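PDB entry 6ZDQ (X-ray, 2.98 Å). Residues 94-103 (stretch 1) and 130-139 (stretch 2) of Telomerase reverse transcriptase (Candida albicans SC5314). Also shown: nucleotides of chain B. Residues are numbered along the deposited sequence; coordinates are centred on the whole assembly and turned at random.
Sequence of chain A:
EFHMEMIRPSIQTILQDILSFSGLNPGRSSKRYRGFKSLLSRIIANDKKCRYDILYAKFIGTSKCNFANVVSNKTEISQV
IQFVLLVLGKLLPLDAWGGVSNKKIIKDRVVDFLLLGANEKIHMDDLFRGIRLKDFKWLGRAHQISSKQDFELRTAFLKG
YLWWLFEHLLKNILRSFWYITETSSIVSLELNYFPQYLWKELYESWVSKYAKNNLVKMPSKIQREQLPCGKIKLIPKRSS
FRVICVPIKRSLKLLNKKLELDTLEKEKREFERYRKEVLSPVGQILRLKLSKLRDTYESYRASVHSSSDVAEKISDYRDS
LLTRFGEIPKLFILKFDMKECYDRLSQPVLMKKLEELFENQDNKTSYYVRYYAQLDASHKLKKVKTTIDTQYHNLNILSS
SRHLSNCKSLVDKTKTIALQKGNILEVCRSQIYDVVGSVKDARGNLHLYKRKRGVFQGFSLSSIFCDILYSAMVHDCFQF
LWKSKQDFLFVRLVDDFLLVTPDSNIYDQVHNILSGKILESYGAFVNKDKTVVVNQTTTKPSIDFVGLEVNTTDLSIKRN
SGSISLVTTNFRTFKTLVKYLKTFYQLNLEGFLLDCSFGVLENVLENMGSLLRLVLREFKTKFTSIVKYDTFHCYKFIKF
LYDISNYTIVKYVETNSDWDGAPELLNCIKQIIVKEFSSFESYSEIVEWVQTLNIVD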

# COMPACT_ATOMS: atom_id res chain seq x y z
N LEU A 94 28.43 -27.55 -4.01
CA LEU A 94 28.78 -27.28 -2.61
C LEU A 94 29.71 -26.08 -2.48
O LEU A 94 29.62 -25.33 -1.50
CB LEU A 94 29.42 -28.52 -1.98
CG LEU A 94 29.74 -28.41 -0.49
CD1 LEU A 94 28.47 -28.24 0.34
CD2 LEU A 94 30.54 -29.62 -0.02
N ASP A 95 30.61 -25.88 -3.45
CA ASP A 95 31.51 -24.73 -3.41
C ASP A 95 30.73 -23.42 -3.48
O ASP A 95 31.08 -22.44 -2.81
CB ASP A 95 32.52 -24.81 -4.55
CG ASP A 95 33.32 -26.10 -4.52
OD1 ASP A 95 33.73 -26.52 -3.42
OD2 ASP A 95 33.52 -26.70 -5.60
N ALA A 96 29.68 -23.39 -4.30
CA ALA A 96 28.86 -22.19 -4.41
C ALA A 96 28.12 -21.87 -3.12
O ALA A 96 27.78 -20.70 -2.89
CB ALA A 96 27.87 -22.33 -5.57
N TRP A 97 27.86 -22.87 -2.28
CA TRP A 97 27.23 -22.65 -0.99
C TRP A 97 28.22 -22.24 0.09
O TRP A 97 27.80 -21.80 1.16
CB TRP A 97 26.49 -23.90 -0.53
CG TRP A 97 25.32 -24.28 -1.38
CD1 TRP A 97 25.30 -25.22 -2.36
CD2 TRP A 97 24.00 -23.74 -1.31
NE1 TRP A 97 24.05 -25.30 -2.92
CE2 TRP A 97 23.23 -24.40 -2.29
CE3 TRP A 97 23.38 -22.76 -0.53
CZ2 TRP A 97 21.88 -24.11 -2.51
CZ3 TRP A 97 22.05 -22.47 -0.74
CH2 TRP A 97 21.31 -23.15 -1.72
N GLY A 98 29.52 -22.37 -0.16
CA GLY A 98 30.51 -22.08 0.86
C GLY A 98 30.61 -23.13 1.94
O GLY A 98 30.82 -22.80 3.11
N GLY A 99 30.46 -24.41 1.58
CA GLY A 99 30.58 -25.48 2.55
C GLY A 99 29.26 -25.87 3.17
O GLY A 99 28.20 -25.29 2.92
N VAL A 100 29.33 -26.90 4.03
CA VAL A 100 28.13 -27.46 4.64
C VAL A 100 27.49 -26.46 5.59
O VAL A 100 26.28 -26.21 5.52
CB VAL A 100 28.47 -28.78 5.36
CG1 VAL A 100 27.23 -29.33 6.05
CG2 VAL A 100 29.03 -29.79 4.37
N SER A 101 28.28 -25.88 6.50
CA SER A 101 27.73 -25.01 7.53
C SER A 101 27.07 -23.77 6.93
O SER A 101 25.98 -23.37 7.35
CB SER A 101 28.82 -24.61 8.52
OG SER A 101 29.91 -24.00 7.86
N ASN A 102 27.72 -23.13 5.94
CA ASN A 102 27.13 -21.96 5.31
C ASN A 102 25.89 -22.32 4.49
O ASN A 102 24.97 -21.51 4.39
CB ASN A 102 28.15 -21.25 4.41
CG ASN A 102 29.26 -20.58 5.21
OD1 ASN A 102 29.13 -20.36 6.41
ND2 ASN A 102 30.34 -20.23 4.53
N LYS A 103 25.86 -23.52 3.91
CA LYS A 103 24.71 -23.93 3.11
C LYS A 103 23.44 -23.96 3.95
O LYS A 103 22.36 -23.59 3.46
CB LYS A 103 24.97 -25.30 2.48
CG LYS A 103 23.86 -25.78 1.55
CD LYS A 103 24.21 -27.12 0.91
CE LYS A 103 23.10 -27.59 -0.02
NZ LYS A 103 23.42 -28.90 -0.66
N GLY A 130 26.69 -14.13 9.98
CA GLY A 130 27.03 -15.45 10.46
C GLY A 130 27.58 -16.41 9.43
O GLY A 130 27.72 -17.60 9.71
N ILE A 131 27.90 -15.92 8.23
CA ILE A 131 28.43 -16.76 7.17
C ILE A 131 29.95 -16.74 7.23
O ILE A 131 30.57 -15.66 7.21
CB ILE A 131 27.93 -16.30 5.79
CG1 ILE A 131 26.42 -16.51 5.68
CG2 ILE A 131 28.66 -17.02 4.68
CD1 ILE A 131 25.83 -16.06 4.37
N ARG A 132 30.56 -17.92 7.31
CA ARG A 132 32.01 -18.03 7.42
C ARG A 132 32.66 -17.67 6.09
O ARG A 132 32.49 -18.37 5.09
CB ARG A 132 32.40 -19.44 7.86
CG ARG A 132 31.93 -19.83 9.26
CD ARG A 132 32.49 -18.88 10.31
NE ARG A 132 32.40 -19.44 11.65
CZ ARG A 132 31.32 -19.39 12.42
NH1 ARG A 132 30.22 -18.79 11.98
NH2 ARG A 132 31.34 -19.93 13.63
N LEU A 133 33.41 -16.57 6.08
CA LEU A 133 34.14 -16.18 4.87
C LEU A 133 35.26 -17.16 4.54
O LEU A 133 35.58 -17.35 3.37
CB LEU A 133 34.70 -14.76 5.04
CG LEU A 133 35.55 -14.21 3.89
CD1 LEU A 133 34.79 -13.10 3.15
CD2 LEU A 133 36.89 -13.71 4.40
N LYS A 134 35.87 -17.76 5.57
CA LYS A 134 36.99 -18.68 5.34
C LYS A 134 36.59 -19.86 4.46
O LYS A 134 37.41 -20.34 3.67
CB LYS A 134 37.53 -19.19 6.68
CG LYS A 134 36.48 -19.85 7.56
CD LYS A 134 37.09 -20.78 8.59
CE LYS A 134 36.01 -21.53 9.36
NZ LYS A 134 36.57 -22.56 10.27
N ASP A 135 35.35 -20.33 4.58
CA ASP A 135 34.91 -21.52 3.84
C ASP A 135 34.76 -21.27 2.34
O ASP A 135 34.64 -22.23 1.59
CB ASP A 135 33.59 -22.03 4.41
CG ASP A 135 33.70 -22.42 5.87
OD1 ASP A 135 34.81 -22.31 6.43
OD2 ASP A 135 32.68 -22.84 6.46
N PHE A 136 34.76 -20.01 1.90
CA PHE A 136 34.69 -19.69 0.48
C PHE A 136 36.11 -19.64 -0.06
O PHE A 136 36.79 -18.61 0.01
CB PHE A 136 33.95 -18.37 0.25
CG PHE A 136 32.47 -18.47 0.41
CD1 PHE A 136 31.89 -18.37 1.66
CD2 PHE A 136 31.64 -18.65 -0.69
CE1 PHE A 136 30.52 -18.45 1.82
CE2 PHE A 136 30.27 -18.74 -0.54
CZ PHE A 136 29.71 -18.63 0.71
N LYS A 137 36.56 -20.76 -0.62
CA LYS A 137 37.94 -20.86 -1.10
C LYS A 137 38.14 -20.07 -2.39
O LYS A 137 39.20 -19.48 -2.60
CB LYS A 137 38.32 -22.32 -1.29
CG LYS A 137 38.23 -23.15 -0.02
CD LYS A 137 39.17 -22.64 1.06
CE LYS A 137 39.05 -23.47 2.32
NZ LYS A 137 40.04 -23.07 3.36
N TRP A 138 37.14 -20.06 -3.27
CA TRP A 138 37.28 -19.44 -4.58
C TRP A 138 37.27 -17.91 -4.53
O TRP A 138 37.41 -17.28 -5.59
CB TRP A 138 36.17 -19.94 -5.51
CG TRP A 138 34.80 -19.86 -4.92
CD1 TRP A 138 34.14 -20.85 -4.25
CD2 TRP A 138 33.92 -18.73 -4.94
NE1 TRP A 138 32.91 -20.40 -3.85
CE2 TRP A 138 32.75 -19.11 -4.27
CE3 TRP A 138 34.01 -17.44 -5.47
CZ2 TRP A 138 31.67 -18.24 -4.11
CZ3 TRP A 138 32.95 -16.58 -5.31
CH2 TRP A 138 31.79 -16.98 -4.63
N LEU A 139 37.11 -17.29 -3.36
CA LEU A 139 37.16 -15.84 -3.28
C LEU A 139 38.54 -15.30 -3.64
O LEU A 139 38.67 -14.11 -3.95
CB LEU A 139 36.77 -15.36 -1.88
CG LEU A 139 35.29 -15.51 -1.50
CD1 LEU A 139 35.03 -14.95 -0.11
CD2 LEU A 139 34.41 -14.83 -2.53
P U B 59 30.32 -14.88 12.82
OP1 U B 59 29.83 -16.24 12.51
OP2 U B 59 30.98 -14.61 14.12
O5' U B 59 31.32 -14.43 11.66
C5' U B 59 30.91 -14.46 10.30
C4' U B 59 31.84 -13.66 9.43
O4' U B 59 31.77 -12.25 9.77
C3' U B 59 33.32 -13.99 9.55
O3' U B 59 33.69 -15.15 8.83
C2' U B 59 33.98 -12.71 9.04
O2' U B 59 33.93 -12.66 7.62
C1' U B 59 33.04 -11.65 9.59
N1 U B 59 33.51 -11.12 10.89
C2 U B 59 34.46 -10.12 10.88
O2 U B 59 34.93 -9.66 9.84
N3 U B 59 34.87 -9.67 12.11
C4 U B 59 34.42 -10.11 13.34
O4 U B 59 34.87 -9.61 14.37
C5 U B 59 33.43 -11.14 13.28
C6 U B 59 33.02 -11.60 12.09
P G B 60 34.93 -16.04 9.34
OP1 G B 60 35.05 -17.21 8.43
OP2 G B 60 34.79 -16.26 10.81
O5' G B 60 36.19 -15.11 9.10
C5' G B 60 37.31 -15.14 9.98
C4' G B 60 38.22 -13.96 9.74
O4' G B 60 37.55 -12.73 10.12
C3' G B 60 39.51 -13.94 10.53
O3' G B 60 40.51 -14.78 9.99
C2' G B 60 39.87 -12.46 10.52
O2' G B 60 40.43 -12.10 9.27
C1' G B 60 38.49 -11.81 10.64
N9 G B 60 38.14 -11.52 12.04
C8 G B 60 37.16 -12.12 12.79
N7 G B 60 37.08 -11.64 14.01
C5 G B 60 38.06 -10.66 14.06
C6 G B 60 38.45 -9.79 15.11
O6 G B 60 37.99 -9.72 16.26
N1 G B 60 39.49 -8.95 14.73
C2 G B 60 40.08 -8.94 13.49
N2 G B 60 41.07 -8.06 13.31
N3 G B 60 39.73 -9.75 12.50
C4 G B 60 38.72 -10.57 12.85
P A B 58 28.71 -12.16 17.48
OP1 A B 58 28.09 -13.47 17.82
OP2 A B 58 30.05 -11.83 18.03
O5' A B 58 28.79 -12.05 15.90
C5' A B 58 27.65 -12.32 15.10
C4' A B 58 27.90 -11.97 13.65
O4' A B 58 28.02 -10.54 13.50
C3' A B 58 29.18 -12.52 13.05
O3' A B 58 29.07 -13.88 12.66
C2' A B 58 29.43 -11.57 11.89
O2' A B 58 28.60 -11.88 10.79
C1' A B 58 28.96 -10.24 12.49
N9 A B 58 30.07 -9.47 13.08
C8 A B 58 30.46 -9.42 14.39
N7 A B 58 31.50 -8.65 14.61
C5 A B 58 31.80 -8.15 13.35
C6 A B 58 32.80 -7.27 12.90
N6 A B 58 33.71 -6.71 13.70
N1 A B 58 32.83 -6.97 11.58
C2 A B 58 31.92 -7.54 10.78
N3 A B 58 30.94 -8.38 11.08
C4 A B 58 30.93 -8.65 12.40

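Asn102, Asp135 and Phe136 are the three most covered residues and account for nearly half of the 380 Å² buried between the two stretches, both sides summed. Asn102, on the helix of stretch 1 with its CA-to-CB bond toward stretch 2, is the most covered residue. Its amide pairs with the backbone of Arg132 at both ends: Arg132 N donates to Asn102 OD1 (3.0 Å), and Asn102 ND2 donates to Arg132 O (2.9 Å). A carboxamide offers an acceptor and a donor side by side, so one side chain satisfies both the NH and the CO of a single loop residue. The Arg132 side chain begins toward stretch 1 but its end leads away to the RNA, where NH1 lies 2.6 Å from OP1 of U59; the next two backbone amides donate to the RNA as well, Leu133 N to O3' of U59 (3.1 Å) and Lys134 N to OP1 of G60 (3.0 Å).

Asp135 lies within the type I turn from Leu133 to Phe136, which is closed by Phe136 N to Leu133 O (3.1 Å). Asp135 CB packs 3.2 Å from Gly98 O. Asp135 OD2 approaches Ser101 OG to 3.3 Å, but the angle is too poor for a hydrogen bond.

The Phe136 ring reaches the turn that ends the first helical segment. Gly98 CA sits over one face, 3.6 Å from the ring centroid and 13° off its normal, a CH-pi contact. Gly98 has positive phi, which favours glycine, and a CB here would point toward stretch 2 and fall 2.3 Å from Phe136 CZ, a clash; the bare CA is what lets the ring come so close. Beyond Phe136, Trp138 NE1 donates to Asp95 O (2.9 Å, 160°), an oxygen near the plane of the indole that also accepts from Gly98 N (3.1 Å).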